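PDB 4O9L: mitochondrial antiviral signaling protein (MAVS) from Equus caballus, which probably relays antiviral innate immune signals by assembling into prion-like filaments through its caspase recruitment domain. Local coordinates for residues F12-I15 against S20-S23; R29-L34 against R44-Y49; E60-L65 against H73-A78. The protein carries 1 engineered substitution. All coordinates share one frame; numbering follows the deposited sequence.

Interaction 1 of 3, residues F12-I15 against S20-S23; sequences FQYI and SNFS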
loop_
_atom_site.group_PDB
_atom_site.type_symbol
_atom_site.label_atom_id
_atom_site.label_comp_id
_atom_site.label_asym_id
_atom_site.label_seq_id
_atom_site.Cartn_x
_atom_site.Cartn_y
_atom_site.Cartn_z
ATOM N N PHE A 12 -6.731 -5.615 -3.477
ATOM C CA PHE A 12 -6.957 -4.200 -3.725
ATOM C C PHE A 12 -8.396 -3.801 -3.381
ATOM O O PHE A 12 -8.638 -2.752 -2.774
ATOM C CB PHE A 12 -6.625 -3.827 -5.171
ATOM C CG PHE A 12 -6.804 -2.360 -5.461
ATOM C CD1 PHE A 12 -5.801 -1.454 -5.146
ATOM C CD2 PHE A 12 -7.981 -1.890 -6.025
ATOM C CE1 PHE A 12 -5.968 -0.089 -5.394
ATOM C CE2 PHE A 12 -8.161 -0.530 -6.271
ATOM C CZ PHE A 12 -7.160 0.368 -5.967
ATOM N N GLN A 13 -9.350 -4.644 -3.756
ATOM C CA GLN A 13 -10.751 -4.336 -3.502
ATOM C C GLN A 13 -11.068 -4.356 -2.009
ATOM O O GLN A 13 -11.880 -3.566 -1.520
ATOM C CB GLN A 13 -11.665 -5.294 -4.276
ATOM C CG GLN A 13 -11.529 -5.193 -5.805
ATOM C CD GLN A 13 -11.704 -3.770 -6.336
ATOM O OE1 GLN A 13 -12.536 -3.002 -5.841
ATOM N NE2 GLN A 13 -10.921 -3.417 -7.356
ATOM N N TYR A 14 -10.416 -5.251 -1.284
ATOM C CA TYR A 14 -10.587 -5.315 0.158
ATOM C C TYR A 14 -10.099 -4.021 0.809
ATOM O O TYR A 14 -10.805 -3.436 1.641
ATOM C CB TYR A 14 -9.845 -6.523 0.739
ATOM C CG TYR A 14 -9.811 -6.537 2.252
ATOM C CD1 TYR A 14 -10.907 -6.969 2.993
ATOM C CD2 TYR A 14 -8.679 -6.119 2.940
ATOM C CE1 TYR A 14 -10.869 -6.986 4.395
ATOM C CE2 TYR A 14 -8.628 -6.126 4.335
ATOM C CZ TYR A 14 -9.721 -6.559 5.056
ATOM O OH TYR A 14 -9.657 -6.565 6.438
ATOM N N ILE A 15 -8.893 -3.585 0.438
ATOM C CA ILE A 15 -8.319 -2.363 0.997
ATOM C C ILE A 15 -9.256 -1.181 0.715
ATOM O O ILE A 15 -9.557 -0.388 1.611
ATOM C CB ILE A 15 -6.887 -2.104 0.457
ATOM C CG1 ILE A 15 -5.928 -3.191 0.960
ATOM C CG2 ILE A 15 -6.380 -0.742 0.898
ATOM C CD1 ILE A 15 -4.544 -3.213 0.256
ATOM N N SER A 20 -10.866 2.725 5.878
ATOM C CA SER A 20 -10.718 3.358 7.186
ATOM C C SER A 20 -9.911 2.494 8.155
ATOM O O SER A 20 -9.304 3.009 9.098
ATOM C CB SER A 20 -12.071 3.758 7.780
ATOM O OG SER A 20 -12.764 2.633 8.267
ATOM N N ASN A 21 -9.881 1.186 7.909
ATOM C CA ASN A 21 -9.018 0.286 8.671
ATOM C C ASN A 21 -7.543 0.607 8.486
ATOM O O ASN A 21 -6.709 0.239 9.328
ATOM C CB ASN A 21 -9.251 -1.172 8.260
ATOM C CG ASN A 21 -10.611 -1.694 8.681
ATOM O OD1 ASN A 21 -11.463 -0.939 9.159
ATOM N ND2 ASN A 21 -10.824 -3.002 8.500
ATOM N N PHE A 22 -7.225 1.283 7.380
ATOM C CA PHE A 22 -5.839 1.518 6.983
ATOM C C PHE A 22 -5.390 2.955 7.246
ATOM O O PHE A 22 -4.281 3.351 6.884
ATOM C CB PHE A 22 -5.649 1.112 5.507
ATOM C CG PHE A 22 -5.786 -0.377 5.282
ATOM C CD1 PHE A 22 -4.690 -1.217 5.433
ATOM C CD2 PHE A 22 -7.018 -0.940 4.988
ATOM C CE1 PHE A 22 -4.815 -2.598 5.270
ATOM C CE2 PHE A 22 -7.156 -2.315 4.821
ATOM C CZ PHE A 22 -6.049 -3.146 4.958
ATOM N N SER A 23 -6.240 3.733 7.910
ATOM C CA SER A 23 -5.998 5.171 8.043
ATOM C C SER A 23 -4.802 5.547 8.922
ATOM O O SER A 23 -4.317 6.678 8.867
ATOM C CB SER A 23 -7.256 5.887 8.539
ATOM O OG SER A 23 -7.493 5.591 9.902
HETATM O O HOH W 1 -7.911 -4.848 8.068
#
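The ring of Phe22 is met by Ile15 over one face and by Tyr14 at its edge. Ile15 CG2 stands about 4.1 Å above the ring plane, offset toward the rim beside CD2 of Phe22. Ile15 CG1 lies over the same ring, 4.0 Å from Phe22 CZ. The backbone takes part as well, with Ile15 CA 4.0 Å from Phe22 CE2. With CG1 anti to the carbonyl carbon (chi1 -66°) and CG2 anti to the backbone N, both branches of the isoleucine lie near the ring.

Tyr14 CE2 comes to the rim of the phenylalanine in its plane, 4.0 Å from Phe22 CZ. From the tyrosine side the approach is oblique. The two side chains cross at about a right angle.

No direct hydrogen bond joins the two segments. At the outer edge a water lies between their polar ends. It sits 2.9 Å from Tyr14 OH, and it accepts a weak bond from Asn21 ND2 at 3.5 Å. This bridge is therefore firm on one side and loose on the other.

The contact sets the 3-10 stretch that includes 20-22 against helix 6-17, which it follows in the chain. Phe22 is buried, and its ring touches both helix 6-17 and helix 85-96, the latter at Leu87 and Val91. Helix 85-96 also touches Tyr14 through Arg93 and Ile94. Ile15 reaches inward to Phe62 of helix 39-66 and to Trp71 and Leu75 of helix 71-81.

Interaction 2 of 3, residues R29-L34 against R44-Y49; sequences RILPYL and RLRATY. Engineered in segment 29-34: Arg29 (natural residue Glu).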
loop_
_atom_site.group_PDB
_atom_site.type_symbol
_atom_site.label_atom_id
_atom_site.label_comp_id
_atom_site.label_asym_id
_atom_site.label_seq_id
_atom_site.Cartn_x
_atom_site.Cartn_y
_atom_site.Cartn_z
ATOM N N ARG A 29 6.458 7.418 6.468
ATOM C CA ARG A 29 7.170 6.336 7.127
ATOM C C ARG A 29 7.164 5.044 6.318
ATOM O O ARG A 29 8.157 4.325 6.305
ATOM C CB ARG A 29 6.580 6.070 8.515
ATOM C CG ARG A 29 7.272 4.947 9.246
ATOM C CD ARG A 29 6.718 4.744 10.647
ATOM N NE ARG A 29 7.483 3.718 11.345
ATOM C CZ ARG A 29 7.109 3.156 12.486
ATOM N NH1 ARG A 29 7.877 2.224 13.044
ATOM N NH2 ARG A 29 5.969 3.527 13.057
ATOM N N ILE A 30 6.063 4.748 5.638
ATOM C CA ILE A 30 5.958 3.466 4.942
ATOM C C ILE A 30 6.674 3.440 3.584
ATOM O O ILE A 30 7.192 2.390 3.191
ATOM C CB ILE A 30 4.493 2.969 4.804
ATOM C CG1 ILE A 30 4.476 1.448 4.531
ATOM C CG2 ILE A 30 3.756 3.751 3.707
ATOM C CD1 ILE A 30 3.088 0.775 4.650
ATOM N N LEU A 31 6.720 4.589 2.897
ATOM C CA LEU A 31 7.285 4.685 1.538
ATOM C C LEU A 31 8.648 3.988 1.307
ATOM O O LEU A 31 8.780 3.215 0.355
ATOM C CB LEU A 31 7.354 6.145 1.057
ATOM C CG LEU A 31 6.067 6.836 0.607
ATOM C CD1 LEU A 31 6.335 8.302 0.251
ATOM C CD2 LEU A 31 5.453 6.114 -0.589
ATOM N N PRO A 32 9.661 4.253 2.166
ATOM C CA PRO A 32 10.972 3.664 1.869
ATOM C C PRO A 32 10.982 2.137 1.981
ATOM O O PRO A 32 11.918 1.508 1.475
ATOM C CB PRO A 32 11.887 4.265 2.950
ATOM C CG PRO A 32 11.125 5.410 3.540
ATOM C CD PRO A 32 9.694 5.041 3.413
ATOM N N TYR A 33 9.987 1.550 2.643
ATOM C CA TYR A 33 9.940 0.095 2.791
ATOM C C TYR A 33 9.313 -0.621 1.595
ATOM O O TYR A 33 9.497 -1.826 1.422
ATOM C CB TYR A 33 9.191 -0.295 4.073
ATOM C CG TYR A 33 9.915 0.082 5.340
ATOM C CD1 TYR A 33 11.020 -0.648 5.775
ATOM C CD2 TYR A 33 9.504 1.170 6.100
ATOM C CE1 TYR A 33 11.696 -0.301 6.944
ATOM C CE2 TYR A 33 10.168 1.520 7.272
ATOM C CZ TYR A 33 11.263 0.783 7.680
ATOM O OH TYR A 33 11.923 1.124 8.833
ATOM N N LEU A 34 8.559 0.119 0.784
ATOM C CA LEU A 34 7.834 -0.466 -0.341
ATOM C C LEU A 34 8.765 -0.623 -1.533
ATOM O O LEU A 34 8.804 0.237 -2.415
ATOM C CB LEU A 34 6.624 0.411 -0.704
ATOM C CG LEU A 34 5.571 0.505 0.414
ATOM C CD1 LEU A 34 4.641 1.703 0.218
ATOM C CD2 LEU A 34 4.748 -0.778 0.502
ATOM N N ARG A 44 7.584 11.229 -6.434
ATOM C CA ARG A 44 6.251 11.770 -6.672
ATOM C C ARG A 44 5.336 11.654 -5.448
ATOM O O ARG A 44 4.591 12.583 -5.121
ATOM C CB ARG A 44 5.609 11.071 -7.873
ATOM C CG ARG A 44 4.190 11.496 -8.121
ATOM C CD ARG A 44 3.610 10.850 -9.373
ATOM N NE ARG A 44 3.558 9.390 -9.283
ATOM C CZ ARG A 44 2.596 8.698 -8.673
ATOM N NH1 ARG A 44 1.591 9.326 -8.071
ATOM N NH2 ARG A 44 2.643 7.370 -8.655
ATOM N N LEU A 45 5.392 10.515 -4.767
ATOM C CA LEU A 45 4.545 10.312 -3.598
ATOM C C LEU A 45 4.962 11.178 -2.389
ATOM O O LEU A 45 4.102 11.652 -1.648
ATOM C CB LEU A 45 4.448 8.821 -3.238
ATOM C CG LEU A 45 3.635 7.985 -4.236
ATOM C CD1 LEU A 45 3.883 6.488 -4.016
ATOM C CD2 LEU A 45 2.138 8.290 -4.121
ATOM N N ARG A 46 6.262 11.400 -2.190
ATOM C CA ARG A 46 6.693 12.334 -1.142
ATOM C C ARG A 46 6.207 13.758 -1.425
ATOM O O ARG A 46 5.762 14.467 -0.509
ATOM C CB ARG A 46 8.211 12.311 -0.942
ATOM C CG ARG A 46 8.715 11.069 -0.208
ATOM C CD ARG A 46 10.182 11.207 0.214
ATOM N NE ARG A 46 11.022 11.769 -0.840
ATOM C CZ ARG A 46 11.693 11.052 -1.739
ATOM N NH1 ARG A 46 12.435 11.663 -2.654
ATOM N NH2 ARG A 46 11.623 9.729 -1.725
ATOM N N ALA A 47 6.268 14.164 -2.691
ATOM C CA ALA A 47 5.804 15.491 -3.086
ATOM C C ALA A 47 4.273 15.581 -3.005
ATOM O O ALA A 47 3.723 16.620 -2.642
ATOM C CB ALA A 47 6.295 15.843 -4.476
ATOM N N THR A 48 3.588 14.486 -3.326
ATOM C CA THR A 48 2.130 14.423 -3.170
ATOM C C THR A 48 1.733 14.571 -1.695
ATOM O O THR A 48 0.803 15.319 -1.353
ATOM C CB THR A 48 1.563 13.090 -3.702
ATOM O OG1 THR A 48 1.948 12.923 -5.071
ATOM C CG2 THR A 48 0.050 13.062 -3.601
ATOM N N TYR A 49 2.434 13.845 -0.828
ATOM C CA TYR A 49 2.204 13.941 0.608
ATOM C C TYR A 49 2.296 15.385 1.081
ATOM O O TYR A 49 1.409 15.873 1.788
ATOM C CB TYR A 49 3.201 13.067 1.391
ATOM C CG TYR A 49 2.969 13.120 2.887
ATOM C CD1 TYR A 49 2.089 12.237 3.505
ATOM C CD2 TYR A 49 3.610 14.071 3.675
ATOM C CE1 TYR A 49 1.861 12.297 4.868
ATOM C CE2 TYR A 49 3.388 14.140 5.037
ATOM C CZ TYR A 49 2.516 13.249 5.631
ATOM O OH TYR A 49 2.300 13.322 6.989
#
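Leu31 reaches across to Leu45 and Arg46 with the two methyls at the end of its side chain. Its CB points toward helix 39-66. CG is anti to the carbonyl carbon (chi1 -76°), and the side chain then forks. CD2 lies on Leu45, 3.8 Å from Leu45 CD1 and 3.9 Å from Leu45 CB. CD1 leans mainly on Arg46, 3.7 Å from Arg46 CG and 3.9 Å from the backbone N of Arg46. The same Leu31 CD1 also comes 4.0 Å from Leu45 CB. The leucine thus meets aliphatic carbon on both branches, and the side chains cross obliquely.

The side chain of Arg46 takes part through CG, near its base. Its chain bends at chi3 (-44°), and its charged end forms a salt bridge with Asp43, one residue before the segment. Within the helix, Arg44 O accepts two bonds from Thr48, from N and from OG1, which reach it from opposite faces of the carbonyl plane. The OG1 bond is short, at 2.7 Å.

Arg29 is an engineered residue, glutamate in the natural sequence. It makes no contact with 44-49; its NH1 forms a salt bridge with Glu83. Leu45 also packs on Leu61, and Leu31 on Leu37. Leu31, in the 3-10 segment that follows helix 27-30, packs on the first part of helix 39-66 within the helical bundle of the caspase recruitment domain, a member of the death-fold clan.

Interaction 3 of 3, residues E60-L65 against H73-A78; sequences ELFTSL and HSLIGA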
loop_
_atom_site.group_PDB
_atom_site.type_symbol
_atom_site.label_atom_id
_atom_site.label_comp_id
_atom_site.label_asym_id
_atom_site.label_seq_id
_atom_site.Cartn_x
_atom_site.Cartn_y
_atom_site.Cartn_z
ATOM N N GLU A 60 -3.782 7.646 -3.117
ATOM C CA GLU A 60 -2.899 7.626 -4.272
ATOM C C GLU A 60 -1.841 6.528 -4.139
ATOM O O GLU A 60 -1.442 5.904 -5.127
ATOM C CB GLU A 60 -2.275 9.013 -4.478
ATOM C CG GLU A 60 -1.266 9.105 -5.618
ATOM C CD GLU A 60 -1.830 8.679 -6.960
ATOM O OE1 GLU A 60 -3.064 8.783 -7.179
ATOM O OE2 GLU A 60 -1.025 8.235 -7.810
ATOM N N LEU A 61 -1.406 6.278 -2.912
ATOM C CA LEU A 61 -0.414 5.236 -2.655
ATOM C C LEU A 61 -0.914 3.852 -3.096
ATOM O O LEU A 61 -0.189 3.091 -3.741
ATOM C CB LEU A 61 -0.028 5.214 -1.171
ATOM C CG LEU A 61 0.954 4.107 -0.752
ATOM C CD1 LEU A 61 2.247 4.202 -1.560
ATOM C CD2 LEU A 61 1.262 4.160 0.745
ATOM N N PHE A 62 -2.162 3.534 -2.761
ATOM C CA PHE A 62 -2.700 2.214 -3.094
ATOM C C PHE A 62 -2.861 2.027 -4.597
ATOM O O PHE A 62 -2.509 0.972 -5.140
ATOM C CB PHE A 62 -4.003 1.933 -2.329
ATOM C CG PHE A 62 -3.796 1.698 -0.844
ATOM C CD1 PHE A 62 -2.853 0.768 -0.397
ATOM C CD2 PHE A 62 -4.531 2.409 0.100
ATOM C CE1 PHE A 62 -2.656 0.541 0.971
ATOM C CE2 PHE A 62 -4.342 2.193 1.474
ATOM C CZ PHE A 62 -3.398 1.261 1.907
ATOM N N THR A 63 -3.359 3.048 -5.291
ATOM C CA THR A 63 -3.470 2.934 -6.749
ATOM C C THR A 63 -2.083 2.931 -7.401
ATOM O O THR A 63 -1.876 2.302 -8.444
ATOM C CB THR A 63 -4.447 3.978 -7.377
ATOM O OG1 THR A 63 -3.961 5.298 -7.158
ATOM C CG2 THR A 63 -5.812 3.869 -6.738
ATOM N N SER A 64 -1.122 3.608 -6.777
ATOM C CA SER A 64 0.256 3.552 -7.265
ATOM C C SER A 64 0.859 2.162 -7.068
ATOM O O SER A 64 1.540 1.638 -7.954
ATOM C CB SER A 64 1.132 4.607 -6.581
ATOM O OG SER A 64 0.737 5.907 -6.982
ATOM N N LEU A 65 0.612 1.572 -5.902
ATOM C CA LEU A 65 1.117 0.231 -5.603
ATOM C C LEU A 65 0.575 -0.780 -6.611
ATOM O O LEU A 65 1.307 -1.607 -7.145
ATOM C CB LEU A 65 0.742 -0.173 -4.169
ATOM C CG LEU A 65 1.587 0.430 -3.034
ATOM C CD1 LEU A 65 0.940 0.146 -1.682
ATOM C CD2 LEU A 65 3.014 -0.124 -3.062
ATOM N N HIS A 73 2.857 -8.208 -1.456
ATOM C CA HIS A 73 3.879 -8.701 -0.534
ATOM C C HIS A 73 4.824 -7.595 -0.086
ATOM O O HIS A 73 5.309 -7.593 1.055
ATOM C CB HIS A 73 4.591 -9.900 -1.177
ATOM C CG HIS A 73 3.627 -10.904 -1.695
ATOM N ND1 HIS A 73 2.899 -11.738 -0.862
ATOM C CD2 HIS A 73 3.170 -11.167 -2.951
ATOM C CE1 HIS A 73 2.077 -12.479 -1.573
ATOM N NE2 HIS A 73 2.228 -12.146 -2.856
ATOM N N SER A 74 5.065 -6.637 -0.972
ATOM C CA SER A 74 5.785 -5.430 -0.587
ATOM C C SER A 74 5.036 -4.727 0.552
ATOM O O SER A 74 5.628 -4.396 1.581
ATOM C CB SER A 74 5.934 -4.494 -1.795
ATOM O OG SER A 74 6.795 -3.407 -1.489
ATOM N N LEU A 75 3.731 -4.518 0.374
ATOM C CA LEU A 75 2.914 -3.857 1.398
ATOM C C LEU A 75 2.887 -4.613 2.722
ATOM O O LEU A 75 3.011 -4.012 3.786
ATOM C CB LEU A 75 1.490 -3.664 0.897
ATOM C CG LEU A 75 0.455 -3.075 1.859
ATOM C CD1 LEU A 75 0.863 -1.667 2.296
ATOM C CD2 LEU A 75 -0.915 -3.059 1.148
ATOM N N ILE A 76 2.717 -5.929 2.653
ATOM C CA ILE A 76 2.700 -6.752 3.855
ATOM C C ILE A 76 4.006 -6.575 4.621
ATOM O O ILE A 76 3.987 -6.313 5.831
ATOM C CB ILE A 76 2.466 -8.244 3.521
ATOM C CG1 ILE A 76 1.008 -8.453 3.100
ATOM C CG2 ILE A 76 2.824 -9.152 4.720
ATOM C CD1 ILE A 76 0.763 -9.734 2.358
ATOM N N GLY A 77 5.135 -6.698 3.923
ATOM C CA GLY A 77 6.434 -6.500 4.561
ATOM C C GLY A 77 6.586 -5.115 5.176
ATOM O O GLY A 77 7.112 -4.948 6.288
ATOM N N ALA A 78 6.118 -4.107 4.448
ATOM C CA ALA A 78 6.253 -2.727 4.885
ATOM C C ALA A 78 5.360 -2.434 6.089
ATOM O O ALA A 78 5.749 -1.679 6.996
ATOM C CB ALA A 78 5.943 -1.772 3.736
#
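Phe62 and Leu65 pack against Leu75 in the core of the caspase recruitment domain, a death-fold helical bundle. Leu75 CD2 comes to the edge of the Phe62 ring, near its plane, 4.0 Å from CE1. The two side chains cross at about a right angle. The other methyl, Leu75 CD1, faces Leu65 CD1 more loosely at 4.4 Å. One leucine of helix 71-81 therefore spans two residues of helix 39-66. Its CG lies anti to the backbone N (chi1 176°), and chi2 of 61° sets the rotation of the fork, with CD2 at Phe62 and CD1 at Leu65.

All three residues are buried, and the contact is apolar throughout. Ile15 of helix 6-17 borders both Phe62 and Leu75. Ile30 also touches Leu75. Leu65 is backed by Cys36 and Leu37 from a loop.

Farther out, Ser64 and Glu60 bring polar groups to segment 60-65. Ser64 is a buried residue, and its OG is hydrogen-bonded both to Glu60 O and to Arg44. Glu60 O accepts from Ser64 N and from Ser64 OG, which approach from opposite faces of its carbonyl plane. The OG bond is 2.9 Å long, and its donor stands 40° out of that plane.

The centre of interaction 3 lies about 2 Å from the centre of the chain. Interactions 1 and 2 sit on opposite sides of the chain's centre, with their own centres about 18 Å apart and no touch between them. Both touch interaction 3. From interaction 1, Ile15 CG2 packs 3.6 Å from Phe62 CE2, and Ile15 CD1 lies 3.7 Å from Leu75 CD2. From interaction 2 the link is partly polar: Arg44 NH1 forms a 2.8 Å salt bridge with Glu60 OE2, and Arg44 NH2 makes a probable hydrogen bond of 2.9 Å with Ser64 OG. Tyr33 CB also packs 3.6 Å from Ala78 CB. Helix 39-66 supplies a segment to both interactions 2 and 3.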